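PDB 3VYL: L-ribulose 3-epimerase from Mesorhizobium loti, which catalyses the C3 epimerization of ketoses, efficiently with L-ribulose and probably less so with D-psicose and D-tagatose, and binds a manganese ion. Local coordinates for residues L34-Y39 / A62-L67; G100-G105 / A235-F240; V142-E147 / D173-H178; Q162-I167 / R196-K201. All coordinates share one frame; numbering follows the deposited sequence.

Overall arrangement
From the N terminus, contact 1 closes first, pairing strands 34-37 and 60-66, which helix 47-57 connects, and is complete before contact 2 opens. Contact 2 then spans the longest loop, from strand 102-104 to strand 238-240, which lie on opposite sides of the eight-stranded TIM barrel, and contacts 3 and 4 both fall within that span. These two cross along the chain: contact 3 pairs strands 143-147 and 175-180, while contact 4 joins helix 160-170, which links those strands, to the turn after helix 191-197. Contacts 1 and 3 thus build the barrel wall, contact 2 bridges its interior and contact 4 belongs to the outer layer.

Contact 1 of 4, residues L34-Y39 / A62-L67; sequences LIEFSY and AISIGL
Glu36 reaches from strand 34-37 to Ser64 of strand 60-66, two neighbouring parallel strands of the TIM barrel that helix 47-57 connects as a beta-alpha-beta unit. The glutamate shows how an inward-facing side chain can tie a barrel wall to its active site. Glu36 CB lies 4.0 Å from Ala62 O. With CG anti to the backbone N (chi1 -177°), Glu36 CG runs toward the neighbouring strand and comes within 3.7 Å of Ser64 OG. The chain stays extended, CD passes close to the same hydroxyl, and Glu36 OE2 finally accepts a 2.8 Å hydrogen bond from Ser64 OG through its anti lone pair, the one turned away from OE1. The other oxygen, OE1, is bonded to Tyr204 OH and to His206 NE2. Because His206 is a manganese ligand, Glu36 is a second-shell residue whose bond to NE2 would help to hold the imidazole in orientation.

Behind this polar link runs the parallel backbone pairing. Ala62 N donates to Ile35 O at 3.0 Å, Ala62 O receives the N-H of Phe37, and Ser64 N then bonds Phe37 O at 3.1 Å. The axes of the two short strand segments make an angle of 28°.

On the sheet face bearing Phe37 and Ile63, the side chains meet the surrounding helices: the phenylalanine packs on Leu20 and Leu24 of helix 17-30, and Ile63 on Thr95 of helix 78-98. On that outer face, Ile63 CD1 sits at the edge of the Phe37 ring, near its plane, and touches Phe37 CB at 3.6 Å.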
loop_
_atom_site.group_PDB
_atom_site.type_symbol
_atom_site.label_atom_id
_atom_site.label_comp_id
_atom_site.label_asym_id
_atom_site.label_seq_id
_atom_site.Cartn_x
_atom_site.Cartn_y
_atom_site.Cartn_z
ATOM N N LEU A 34 -13.338 -2.219 -27.026
ATOM C CA LEU A 34 -14.147 -3.432 -26.995
ATOM C C LEU A 34 -15.472 -3.116 -26.297
ATOM O O LEU A 34 -15.571 -2.121 -25.562
ATOM C CB LEU A 34 -13.401 -4.567 -26.303
ATOM C CG LEU A 34 -14.066 -5.942 -26.252
ATOM C CD1 LEU A 34 -13.049 -7.030 -26.543
ATOM C CD2 LEU A 34 -14.715 -6.171 -24.890
ATOM N N ILE A 35 -16.487 -3.939 -26.566
ATOM C CA ILE A 35 -17.762 -3.881 -25.851
ATOM C C ILE A 35 -18.135 -5.267 -25.362
ATOM O O ILE A 35 -18.012 -6.253 -26.093
ATOM C CB ILE A 35 -18.911 -3.237 -26.693
ATOM C CG1 ILE A 35 -20.162 -2.954 -25.834
ATOM C CG2 ILE A 35 -19.286 -4.091 -27.901
ATOM C CD1 ILE A 35 -19.993 -1.858 -24.803
ATOM N N GLU A 36 -18.558 -5.340 -24.109
ATOM C CA GLU A 36 -19.041 -6.579 -23.534
ATOM C C GLU A 36 -20.556 -6.510 -23.367
ATOM O O GLU A 36 -21.092 -5.589 -22.738
ATOM C CB GLU A 36 -18.353 -6.826 -22.190
ATOM C CG GLU A 36 -18.696 -8.135 -21.482
ATOM C CD GLU A 36 -17.825 -8.347 -20.260
ATOM O OE1 GLU A 36 -16.809 -7.629 -20.158
ATOM O OE2 GLU A 36 -18.134 -9.213 -19.410
ATOM N N PHE A 37 -21.249 -7.491 -23.901
ATOM C CA PHE A 37 -22.677 -7.570 -23.810
ATOM C C PHE A 37 -22.998 -8.733 -22.938
ATOM O O PHE A 37 -22.358 -9.708 -23.037
ATOM C CB PHE A 37 -23.268 -7.778 -25.192
ATOM C CG PHE A 37 -23.297 -6.544 -26.035
ATOM C CD1 PHE A 37 -24.003 -5.457 -25.644
ATOM C CD2 PHE A 37 -22.636 -6.496 -27.211
ATOM C CE1 PHE A 37 -24.041 -4.333 -26.390
ATOM C CE2 PHE A 37 -22.675 -5.386 -27.978
ATOM C CZ PHE A 37 -23.373 -4.298 -27.566
ATOM N N SER A 38 -23.916 -8.564 -22.001
ATOM C CA SER A 38 -24.418 -9.632 -21.138
ATOM C C SER A 38 -25.309 -10.738 -21.652
ATOM O O SER A 38 -25.184 -11.854 -21.233
ATOM C CB SER A 38 -25.237 -9.043 -20.035
ATOM O OG SER A 38 -26.517 -9.674 -20.029
ATOM N N TYR A 39 -26.335 -10.392 -22.398
ATOM C CA TYR A 39 -27.021 -11.331 -23.261
ATOM C C TYR A 39 -27.996 -10.605 -24.149
ATOM O O TYR A 39 -28.634 -9.677 -23.716
ATOM C CB TYR A 39 -27.698 -12.444 -22.471
ATOM C CG TYR A 39 -28.050 -13.639 -23.309
ATOM C CD1 TYR A 39 -27.166 -14.667 -23.494
ATOM C CD2 TYR A 39 -29.269 -13.727 -23.919
ATOM C CE1 TYR A 39 -27.494 -15.754 -24.257
ATOM C CE2 TYR A 39 -29.606 -14.805 -24.689
ATOM C CZ TYR A 39 -28.710 -15.805 -24.841
ATOM O OH TYR A 39 -29.057 -16.848 -25.607
ATOM N N ALA A 62 -17.142 -9.131 -26.587
ATOM C CA ALA A 62 -17.175 -10.335 -25.771
ATOM C C ALA A 62 -18.583 -10.477 -25.208
ATOM O O ALA A 62 -19.290 -9.486 -25.038
ATOM C CB ALA A 62 -16.157 -10.242 -24.655
ATOM N N ILE A 63 -19.001 -11.704 -24.943
ATOM C CA ILE A 63 -20.258 -11.915 -24.256
ATOM C C ILE A 63 -20.028 -12.603 -22.902
ATOM O O ILE A 63 -19.326 -13.625 -22.808
ATOM C CB ILE A 63 -21.273 -12.717 -25.108
ATOM C CG1 ILE A 63 -21.376 -12.165 -26.538
ATOM C CG2 ILE A 63 -22.639 -12.754 -24.426
ATOM C CD1 ILE A 63 -22.084 -10.830 -26.682
ATOM N N SER A 64 -20.619 -12.024 -21.860
ATOM C CA SER A 64 -20.577 -12.597 -20.529
ATOM C C SER A 64 -21.992 -12.806 -20.063
ATOM O O SER A 64 -22.858 -11.973 -20.314
ATOM C CB SER A 64 -19.881 -11.643 -19.565
ATOM O OG SER A 64 -20.658 -10.469 -19.373
ATOM N N ILE A 65 -22.224 -13.914 -19.368
ATOM C CA ILE A 65 -23.511 -14.169 -18.730
ATOM C C ILE A 65 -23.262 -14.748 -17.342
ATOM O O ILE A 65 -22.115 -15.049 -16.975
ATOM C CB ILE A 65 -24.375 -15.168 -19.541
ATOM C CG1 ILE A 65 -23.698 -16.540 -19.613
ATOM C CG2 ILE A 65 -24.661 -14.640 -20.939
ATOM C CD1 ILE A 65 -24.645 -17.670 -19.947
ATOM N N GLY A 66 -24.341 -14.897 -16.574
ATOM C CA GLY A 66 -24.318 -15.648 -15.328
ATOM C C GLY A 66 -25.454 -16.638 -15.398
ATOM O O GLY A 66 -26.602 -16.232 -15.534
ATOM N N LEU A 67 -25.153 -17.931 -15.329
ATOM C CA LEU A 67 -26.191 -18.953 -15.437
ATOM C C LEU A 67 -27.302 -18.698 -14.422
ATOM O O LEU A 67 -27.016 -18.280 -13.299
ATOM C CB LEU A 67 -25.616 -20.371 -15.260
ATOM C CG LEU A 67 -24.813 -21.005 -16.412
ATOM C CD1 LEU A 67 -24.185 -22.321 -15.996
ATOM C CD2 LEU A 67 -25.674 -21.200 -17.654
#

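Contact 2 of 4, residues G100-G105 / A235-F240; sequences GRKVAG and ADDLSF
Arg101 and Lys102 meet Asp236 and Asp237 across the interior of the TIM barrel, joining the starts of two strands that are not neighbours, and the residues just before them: 102-104 and 238-240 are the fourth and eighth of eight, and their closest CA atoms, those of Lys102 and Asp237, are 9.5 Å apart. The long side chains of Arg101 and Lys102 span the gap to the two aspartates, forming a salt-bridge network. Lys102 meets Asp236 tip to tip; its chain is extended until a bend at chi4 (-66°) places NZ 3.1 Å from OD1 and 3.2 Å from OD2 of Asp236. Both bonds are weak, and a further one joins NZ to Gly203 O. Arg101 NH2 makes a weak but straight bond to Asp236 OD1 (3.5 Å), which lies at the guanidinium edge. By contrast, Asp237 OD2 lies well out of the guanidinium plane, 3.3 Å from Arg101 NH1, so that pair is held by charge alone. Asp236 OD1 also accepts Asp237 N on its anti side, while Asp237 OD1 is bonded to Arg3 N.

The network spans the barrel near the strands' N-terminal ends, the Lys102 side chain about 12 Å from the manganese. Tyr204 of strand 202-207 packs on Lys102 and Asp237, and helix 266-292 covers Leu238 outside.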
loop_
_atom_site.group_PDB
_atom_site.type_symbol
_atom_site.label_atom_id
_atom_site.label_comp_id
_atom_site.label_asym_id
_atom_site.label_seq_id
_atom_site.Cartn_x
_atom_site.Cartn_y
_atom_site.Cartn_z
ATOM N N GLY A 100 -17.073 -12.334 -32.269
ATOM C CA GLY A 100 -16.358 -12.269 -31.008
ATOM C C GLY A 100 -15.623 -13.570 -30.768
ATOM O O GLY A 100 -15.965 -14.606 -31.347
ATOM N N ARG A 101 -14.623 -13.516 -29.895
ATOM C CA ARG A 101 -13.748 -14.659 -29.635
ATOM C C ARG A 101 -13.913 -15.241 -28.225
ATOM O O ARG A 101 -13.508 -16.380 -27.966
ATOM C CB ARG A 101 -12.282 -14.281 -29.935
ATOM C CG ARG A 101 -11.998 -12.781 -29.838
ATOM C CD ARG A 101 -10.869 -12.316 -30.758
ATOM N NE ARG A 101 -9.502 -12.340 -30.190
ATOM C CZ ARG A 101 -9.165 -12.296 -28.894
ATOM N NH1 ARG A 101 -10.084 -12.218 -27.939
ATOM N NH2 ARG A 101 -7.880 -12.326 -28.547
ATOM N N LYS A 102 -14.530 -14.472 -27.329
ATOM C CA LYS A 102 -14.682 -14.875 -25.921
ATOM C C LYS A 102 -16.135 -14.954 -25.417
ATOM O O LYS A 102 -16.911 -14.003 -25.570
ATOM C CB LYS A 102 -13.911 -13.918 -24.997
ATOM C CG LYS A 102 -12.467 -13.656 -25.371
ATOM C CD LYS A 102 -11.804 -12.729 -24.368
ATOM C CE LYS A 102 -10.322 -12.549 -24.673
ATOM N NZ LYS A 102 -9.533 -13.802 -24.498
ATOM N N VAL A 103 -16.475 -16.086 -24.803
ATOM C CA VAL A 103 -17.651 -16.193 -23.936
ATOM C C VAL A 103 -17.156 -16.240 -22.487
ATOM O O VAL A 103 -16.451 -17.178 -22.097
ATOM C CB VAL A 103 -18.516 -17.446 -24.233
ATOM C CG1 VAL A 103 -19.625 -17.597 -23.199
ATOM C CG2 VAL A 103 -19.131 -17.369 -25.622
ATOM N N ALA A 104 -17.574 -15.283 -21.679
ATOM C CA ALA A 104 -17.128 -15.149 -20.305
ATOM C C ALA A 104 -18.268 -15.086 -19.276
ATOM O O ALA A 104 -19.394 -15.222 -19.614
ATOM C CB ALA A 104 -16.216 -13.949 -20.187
ATOM N N GLY A 105 -17.962 -14.901 -18.009
ATOM C CA GLY A 105 -18.985 -14.818 -17.005
ATOM C C GLY A 105 -19.015 -16.014 -16.111
ATOM O O GLY A 105 -18.075 -16.749 -16.050
ATOM N N ALA A 235 -1.298 -10.428 -22.447
ATOM C CA ALA A 235 -1.430 -9.750 -23.735
ATOM C C ALA A 235 -2.831 -9.854 -24.318
ATOM O O ALA A 235 -3.002 -9.788 -25.531
ATOM C CB ALA A 235 -0.405 -10.296 -24.716
ATOM N N ASP A 236 -3.822 -10.008 -23.447
ATOM C CA ASP A 236 -5.197 -10.251 -23.867
ATOM C C ASP A 236 -6.121 -9.140 -23.368
ATOM O O ASP A 236 -5.665 -8.154 -22.784
ATOM C CB ASP A 236 -5.668 -11.636 -23.401
ATOM C CG ASP A 236 -6.493 -12.358 -24.456
ATOM O OD1 ASP A 236 -7.292 -11.700 -25.165
ATOM O OD2 ASP A 236 -6.347 -13.590 -24.579
ATOM N N ASP A 237 -7.417 -9.292 -23.618
ATOM C CA ASP A 237 -8.389 -8.239 -23.323
ATOM C C ASP A 237 -8.678 -8.081 -21.826
ATOM O O ASP A 237 -8.602 -9.041 -21.045
ATOM C CB ASP A 237 -9.710 -8.496 -24.060
ATOM C CG ASP A 237 -9.544 -8.613 -25.567
ATOM O OD1 ASP A 237 -8.729 -7.872 -26.166
ATOM O OD2 ASP A 237 -10.265 -9.447 -26.155
ATOM N N LEU A 238 -9.016 -6.854 -21.442
ATOM C CA LEU A 238 -9.554 -6.597 -20.117
ATOM C C LEU A 238 -10.573 -5.475 -20.185
ATOM O O LEU A 238 -10.447 -4.566 -21.014
ATOM C CB LEU A 238 -8.446 -6.283 -19.106
ATOM C CG LEU A 238 -7.444 -5.164 -19.365
ATOM C CD1 LEU A 238 -8.013 -3.816 -18.954
ATOM C CD2 LEU A 238 -6.189 -5.470 -18.565
ATOM N N SER A 239 -11.577 -5.529 -19.316
ATOM C CA SER A 239 -12.649 -4.544 -19.387
ATOM C C SER A 239 -13.026 -3.932 -18.067
ATOM O O SER A 239 -12.971 -4.587 -17.032
ATOM C CB SER A 239 -13.885 -5.150 -20.029
ATOM O OG SER A 239 -13.630 -5.301 -21.400
ATOM N N PHE A 240 -13.429 -2.670 -18.140
ATOM C CA PHE A 240 -13.934 -1.928 -17.004
ATOM C C PHE A 240 -15.365 -2.343 -16.688
ATOM O O PHE A 240 -16.168 -2.540 -17.594
ATOM C CB PHE A 240 -13.866 -0.437 -17.317
ATOM C CG PHE A 240 -14.519 0.435 -16.287
ATOM C CD1 PHE A 240 -14.171 0.335 -14.933
ATOM C CD2 PHE A 240 -15.461 1.380 -16.669
ATOM C CE1 PHE A 240 -14.756 1.156 -13.988
ATOM C CE2 PHE A 240 -16.053 2.196 -15.723
ATOM C CZ PHE A 240 -15.695 2.088 -14.383
#

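Contact 3 of 4, residues V142-E147 / D173-H178; sequences VTLNLE and DNIFLH. With MN (manganese (II) ion), chain I.
Glu147 lies over one face of the His178 ring, its CG 3.7 Å from the ring centroid in a CH-pi contact. Further out, the carboxylate is stacked on the imidazole with the two planes 25° apart, while Asn145 O approaches the ring at its edge. The ring of His206 meets that of His178 edge-to-face, and His178 ND1 has a weak hydrogen bond from Gly105 N. A second ring, that of Phe176, has Thr143 CG2 at its edge, 3.8 Å from CE2. The amide of Asn145 crosses the same side chain obliquely, with ND2 3.7 Å from Phe176 CB. At the start of the pairing, Asn174 ND2 donates to Val142 O at 2.7 Å, nearly in its own amide plane, and is also bonded to Ala134 O, so the backbone and helix 120-139 both hold this amide.

Most of these groups belong to two adjacent parallel strands, 143-147 and 175-180, of a TIM barrel, linked by helix 160-170 as a beta-alpha-beta unit, with Val142 and Asn174 just before them. Four backbone bonds join them, from Leu144 N to Asn174 O, Phe176 N to Leu144 O, Leu146 N to Phe176 O and His178 N to Leu146 O. Outward, both methyls of Leu146 rest on Ile175 CG2, CD1 and CD2 each at 3.7 Å, and helix 160-170 covers both residues through Phe166 and Ile167.

Inward, Glu147 CG is anti to the backbone N (chi1 -161°), and the extended chain beyond it carries OE2 to the manganese ion at 2.1 Å. A water binds the metal at 2.4 Å, and Asp180, His206 and Glu241 complete the site.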
loop_
_atom_site.group_PDB
_atom_site.type_symbol
_atom_site.label_atom_id
_atom_site.label_comp_id
_atom_site.label_asym_id
_atom_site.label_seq_id
_atom_site.Cartn_x
_atom_site.Cartn_y
_atom_site.Cartn_z
ATOM N N VAL A 142 -14.339 -19.807 -30.597
ATOM C CA VAL A 142 -14.466 -19.037 -29.353
ATOM C C VAL A 142 -13.936 -19.776 -28.128
ATOM O O VAL A 142 -14.057 -20.994 -28.007
ATOM C CB VAL A 142 -15.918 -18.542 -29.065
ATOM C CG1 VAL A 142 -16.450 -17.662 -30.195
ATOM C CG2 VAL A 142 -16.858 -19.696 -28.754
ATOM N N THR A 143 -13.354 -19.015 -27.212
ATOM C CA THR A 143 -12.821 -19.569 -25.964
ATOM C C THR A 143 -13.864 -19.487 -24.849
ATOM O O THR A 143 -14.733 -18.616 -24.876
ATOM C CB THR A 143 -11.578 -18.778 -25.543
ATOM O OG1 THR A 143 -11.897 -17.375 -25.541
ATOM C CG2 THR A 143 -10.442 -19.025 -26.528
ATOM N N LEU A 144 -13.804 -20.405 -23.892
ATOM C CA LEU A 144 -14.608 -20.282 -22.672
ATOM C C LEU A 144 -13.740 -19.770 -21.510
ATOM O O LEU A 144 -12.744 -20.402 -21.128
ATOM C CB LEU A 144 -15.266 -21.613 -22.275
ATOM C CG LEU A 144 -16.327 -22.379 -23.089
ATOM C CD1 LEU A 144 -16.812 -23.582 -22.286
ATOM C CD2 LEU A 144 -17.509 -21.530 -23.547
ATOM N N ASN A 145 -14.121 -18.627 -20.952
ATOM C CA ASN A 145 -13.413 -18.065 -19.806
ATOM C C ASN A 145 -14.293 -18.062 -18.572
ATOM O O ASN A 145 -15.276 -17.325 -18.492
ATOM C CB ASN A 145 -12.904 -16.661 -20.121
ATOM C CG ASN A 145 -12.334 -16.560 -21.517
ATOM O OD1 ASN A 145 -13.083 -16.537 -22.496
ATOM N ND2 ASN A 145 -11.005 -16.517 -21.621
ATOM N N LEU A 146 -13.920 -18.912 -17.622
ATOM C CA LEU A 146 -14.661 -19.129 -16.391
ATOM C C LEU A 146 -14.474 -17.987 -15.394
ATOM O O LEU A 146 -13.364 -17.820 -14.878
ATOM C CB LEU A 146 -14.172 -20.429 -15.767
ATOM C CG LEU A 146 -14.932 -21.726 -16.035
ATOM C CD1 LEU A 146 -15.399 -21.886 -17.476
ATOM C CD2 LEU A 146 -14.085 -22.901 -15.589
ATOM N N GLU A 147 -15.530 -17.201 -15.122
ATOM C CA GLU A 147 -15.391 -16.115 -14.138
ATOM C C GLU A 147 -15.342 -16.658 -12.735
ATOM O O GLU A 147 -16.162 -17.490 -12.331
ATOM C CB GLU A 147 -16.426 -14.985 -14.249
ATOM C CG GLU A 147 -15.948 -13.707 -13.547
ATOM C CD GLU A 147 -16.859 -12.491 -13.692
ATOM O OE1 GLU A 147 -17.870 -12.552 -14.410
ATOM O OE2 GLU A 147 -16.561 -11.444 -13.080
ATOM N N ASP A 173 -8.474 -27.695 -23.326
ATOM C CA ASP A 173 -7.557 -26.622 -23.670
ATOM C C ASP A 173 -8.292 -25.452 -24.345
ATOM O O ASP A 173 -7.678 -24.647 -25.054
ATOM C CB ASP A 173 -6.426 -27.143 -24.564
ATOM C CG ASP A 173 -6.937 -27.839 -25.825
ATOM O OD1 ASP A 173 -6.471 -28.970 -26.096
ATOM O OD2 ASP A 173 -7.796 -27.266 -26.544
ATOM N N ASN A 174 -9.608 -25.376 -24.141
ATOM C CA ASN A 174 -10.371 -24.203 -24.562
ATOM C C ASN A 174 -11.111 -23.555 -23.384
ATOM O O ASN A 174 -12.005 -22.718 -23.556
ATOM C CB ASN A 174 -11.314 -24.528 -25.723
ATOM C CG ASN A 174 -11.729 -23.285 -26.492
ATOM O OD1 ASN A 174 -10.956 -22.332 -26.608
ATOM N ND2 ASN A 174 -12.957 -23.278 -27.002
ATOM N N ILE A 175 -10.726 -23.949 -22.179
ATOM C CA ILE A 175 -11.264 -23.330 -20.980
ATOM C C ILE A 175 -10.173 -22.553 -20.235
ATOM O O ILE A 175 -9.189 -23.125 -19.757
ATOM C CB ILE A 175 -11.976 -24.355 -20.070
ATOM C CG1 ILE A 175 -13.181 -24.957 -20.798
ATOM C CG2 ILE A 175 -12.428 -23.694 -18.775
ATOM C CD1 ILE A 175 -13.768 -26.177 -20.126
ATOM N N PHE A 176 -10.359 -21.239 -20.164
ATOM C CA PHE A 176 -9.435 -20.354 -19.464
ATOM C C PHE A 176 -10.092 -19.670 -18.260
ATOM O O PHE A 176 -11.262 -19.918 -17.955
ATOM C CB PHE A 176 -8.859 -19.322 -20.437
ATOM C CG PHE A 176 -8.140 -19.932 -21.603
ATOM C CD1 PHE A 176 -6.887 -20.527 -21.438
ATOM C CD2 PHE A 176 -8.713 -19.920 -22.876
ATOM C CE1 PHE A 176 -6.224 -21.092 -22.516
ATOM C CE2 PHE A 176 -8.049 -20.489 -23.957
ATOM C CZ PHE A 176 -6.806 -21.074 -23.775
ATOM N N LEU A 177 -9.324 -18.826 -17.574
ATOM C CA LEU A 177 -9.816 -18.081 -16.417
ATOM C C LEU A 177 -10.244 -16.668 -16.762
ATOM O O LEU A 177 -9.597 -15.973 -17.561
ATOM C CB LEU A 177 -8.778 -18.019 -15.296
ATOM C CG LEU A 177 -8.435 -19.291 -14.539
ATOM C CD1 LEU A 177 -7.291 -18.975 -13.589
ATOM C CD2 LEU A 177 -9.643 -19.846 -13.796
ATOM N N HIS A 178 -11.345 -16.265 -16.136
ATOM C CA HIS A 178 -11.828 -14.906 -16.179
ATOM C C HIS A 178 -11.724 -14.420 -14.768
ATOM O O HIS A 178 -12.464 -14.853 -13.882
ATOM C CB HIS A 178 -13.258 -14.884 -16.715
ATOM C CG HIS A 178 -13.907 -13.512 -16.721
ATOM N ND1 HIS A 178 -15.222 -13.338 -16.967
ATOM C CD2 HIS A 178 -13.387 -12.246 -16.470
ATOM C CE1 HIS A 178 -15.525 -12.034 -16.896
ATOM N NE2 HIS A 178 -14.407 -11.364 -16.585
HETATM MN MN MN I . -16.957 -9.435 -13.544
HETATM O O HOH W 1 -19.159 -9.818 -12.757
#

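Contact 4 of 4, residues Q162-I167 / R196-K201; sequences QGLAFI and RHAAGK
Leu164 and Ile167 of helix 160-170 pack against His197, Ala198 and Lys201, an apolar contact in the outer layer of the TIM barrel between helix 160-170 and the C-terminal end of helix 191-197 with the turn that follows it. The example illustrates how outer-layer elements of a barrel can be joined by van der Waals packing, without a polar bond between the two segments. Leu164 uses both branches: CD2 comes obliquely to the His197 ring, 3.5 Å from its CD2, and also lies against the backbone at His197 O and meets Ala198, whereas CD1 rests 3.7 Å from Lys201 CB. On the barrel side, Leu177 of strand 175-180 touches Leu164, Ile167 and Ala198, so the barrel wall backs the contact.

A type II beta turn from Ala198 to Lys201 brings the lysine back to the helix. It is closed by Lys201 N bonding to Ala198 O at 2.9 Å, and Gly200 takes its positive phi (67°). A second subunit also approaches, with Ser292 of that chain packing on His197 and His295 O of that chain bonded to Gln162 NE2.

Lys201 then contributes its aliphatic part. The bend at chi2 (-68°) turns CD; the chain slides past Ile167 in the opposite direction, and Lys201 CE lies 3.5 Å from Ile167 CG2.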
loop_
_atom_site.group_PDB
_atom_site.type_symbol
_atom_site.label_atom_id
_atom_site.label_comp_id
_atom_site.label_asym_id
_atom_site.label_seq_id
_atom_site.Cartn_x
_atom_site.Cartn_y
_atom_site.Cartn_z
ATOM N N GLN A 162 -8.719 -22.418 -7.352
ATOM C CA GLN A 162 -9.876 -23.308 -7.570
ATOM C C GLN A 162 -10.136 -23.473 -9.056
ATOM O O GLN A 162 -10.464 -24.569 -9.519
ATOM C CB GLN A 162 -11.148 -22.768 -6.911
ATOM C CG GLN A 162 -11.404 -23.238 -5.491
ATOM C CD GLN A 162 -12.416 -22.367 -4.760
ATOM O OE1 GLN A 162 -12.590 -21.187 -5.082
ATOM N NE2 GLN A 162 -13.085 -22.943 -3.768
ATOM N N GLY A 163 -9.989 -22.378 -9.793
ATOM C CA GLY A 163 -10.243 -22.380 -11.224
ATOM C C GLY A 163 -9.232 -23.248 -11.928
ATOM O O GLY A 163 -9.605 -24.126 -12.700
ATOM N N LEU A 164 -7.953 -22.995 -11.642
ATOM C CA LEU A 164 -6.825 -23.787 -12.147
ATOM C C LEU A 164 -7.057 -25.286 -11.979
ATOM O O LEU A 164 -6.969 -26.034 -12.945
ATOM C CB LEU A 164 -5.543 -23.362 -11.436
ATOM C CG LEU A 164 -4.537 -22.387 -12.058
ATOM C CD1 LEU A 164 -5.038 -21.668 -13.306
ATOM C CD2 LEU A 164 -4.058 -21.391 -11.016
ATOM N N ALA A 165 -7.373 -25.703 -10.757
ATOM C CA ALA A 165 -7.709 -27.089 -10.450
ATOM C C ALA A 165 -8.920 -27.546 -11.239
ATOM O O ALA A 165 -8.916 -28.628 -11.837
ATOM C CB ALA A 165 -7.980 -27.253 -8.962
ATOM N N PHE A 166 -9.962 -26.719 -11.231
ATOM C CA PHE A 166 -11.175 -27.029 -11.967
ATOM C C PHE A 166 -10.870 -27.250 -13.450
ATOM O O PHE A 166 -11.269 -28.265 -14.008
ATOM C CB PHE A 166 -12.220 -25.933 -11.780
ATOM C CG PHE A 166 -13.528 -26.233 -12.437
ATOM C CD1 PHE A 166 -14.495 -26.991 -11.777
ATOM C CD2 PHE A 166 -13.798 -25.766 -13.716
ATOM C CE1 PHE A 166 -15.712 -27.267 -12.378
ATOM C CE2 PHE A 166 -15.012 -26.037 -14.320
ATOM C CZ PHE A 166 -15.966 -26.790 -13.647
ATOM N N ILE A 167 -10.164 -26.302 -14.069
ATOM C CA ILE A 167 -9.755 -26.417 -15.462
ATOM C C ILE A 167 -8.980 -27.715 -15.690
ATOM O O ILE A 167 -9.272 -28.470 -16.627
ATOM C CB ILE A 167 -8.907 -25.214 -15.905
ATOM C CG1 ILE A 167 -9.788 -23.963 -16.001
ATOM C CG2 ILE A 167 -8.232 -25.514 -17.237
ATOM C CD1 ILE A 167 -9.057 -22.709 -16.425
ATOM N N ARG A 196 -0.191 -13.927 -10.610
ATOM C CA ARG A 196 1.077 -14.608 -10.920
ATOM C C ARG A 196 0.912 -16.119 -10.945
ATOM O O ARG A 196 1.501 -16.812 -11.784
ATOM C CB ARG A 196 2.160 -14.240 -9.910
ATOM C CG ARG A 196 2.727 -12.855 -10.108
ATOM C CD ARG A 196 3.707 -12.533 -9.002
ATOM N NE ARG A 196 4.301 -11.213 -9.189
ATOM C CZ ARG A 196 5.414 -10.980 -9.879
ATOM N NH1 ARG A 196 6.058 -11.976 -10.452
ATOM N NH2 ARG A 196 5.867 -9.740 -9.998
ATOM N N HIS A 197 0.102 -16.618 -10.022
ATOM C CA HIS A 197 -0.152 -18.038 -9.910
ATOM C C HIS A 197 -0.915 -18.578 -11.088
ATOM O O HIS A 197 -0.822 -19.759 -11.392
ATOM C CB HIS A 197 -0.901 -18.300 -8.616
ATOM C CG HIS A 197 -1.061 -19.757 -8.286
ATOM N ND1 HIS A 197 -0.009 -20.560 -8.038
ATOM C CD2 HIS A 197 -2.205 -20.544 -8.148
ATOM C CE1 HIS A 197 -0.452 -21.807 -7.767
ATOM N NE2 HIS A 197 -1.797 -21.796 -7.839
ATOM N N ALA A 198 -1.666 -17.711 -11.770
ATOM C CA ALA A 198 -2.572 -18.106 -12.862
ATOM C C ALA A 198 -1.997 -17.888 -14.271
ATOM O O ALA A 198 -2.709 -18.050 -15.265
ATOM C CB ALA A 198 -3.897 -17.371 -12.717
ATOM N N ALA A 199 -0.716 -17.522 -14.347
ATOM C CA ALA A 199 -0.030 -17.227 -15.611
ATOM C C ALA A 199 -0.305 -18.246 -16.711
ATOM O O ALA A 199 -0.239 -19.462 -16.482
ATOM C CB ALA A 199 1.464 -17.114 -15.377
ATOM N N GLY A 200 -0.630 -17.737 -17.898
ATOM C CA GLY A 200 -0.941 -18.572 -19.060
ATOM C C GLY A 200 -2.223 -19.386 -18.955
ATOM O O GLY A 200 -2.444 -20.329 -19.718
ATOM N N LYS A 201 -3.066 -19.040 -17.996
ATOM C CA LYS A 201 -4.386 -19.635 -17.918
ATOM C C LYS A 201 -5.452 -18.545 -17.789
ATOM O O LYS A 201 -6.615 -18.833 -17.545
ATOM C CB LYS A 201 -4.459 -20.662 -16.777
ATOM C CG LYS A 201 -4.067 -22.089 -17.164
ATOM C CD LYS A 201 -5.086 -22.713 -18.120
ATOM C CE LYS A 201 -5.109 -24.234 -18.056
ATOM N NZ LYS A 201 -4.165 -24.892 -18.999
#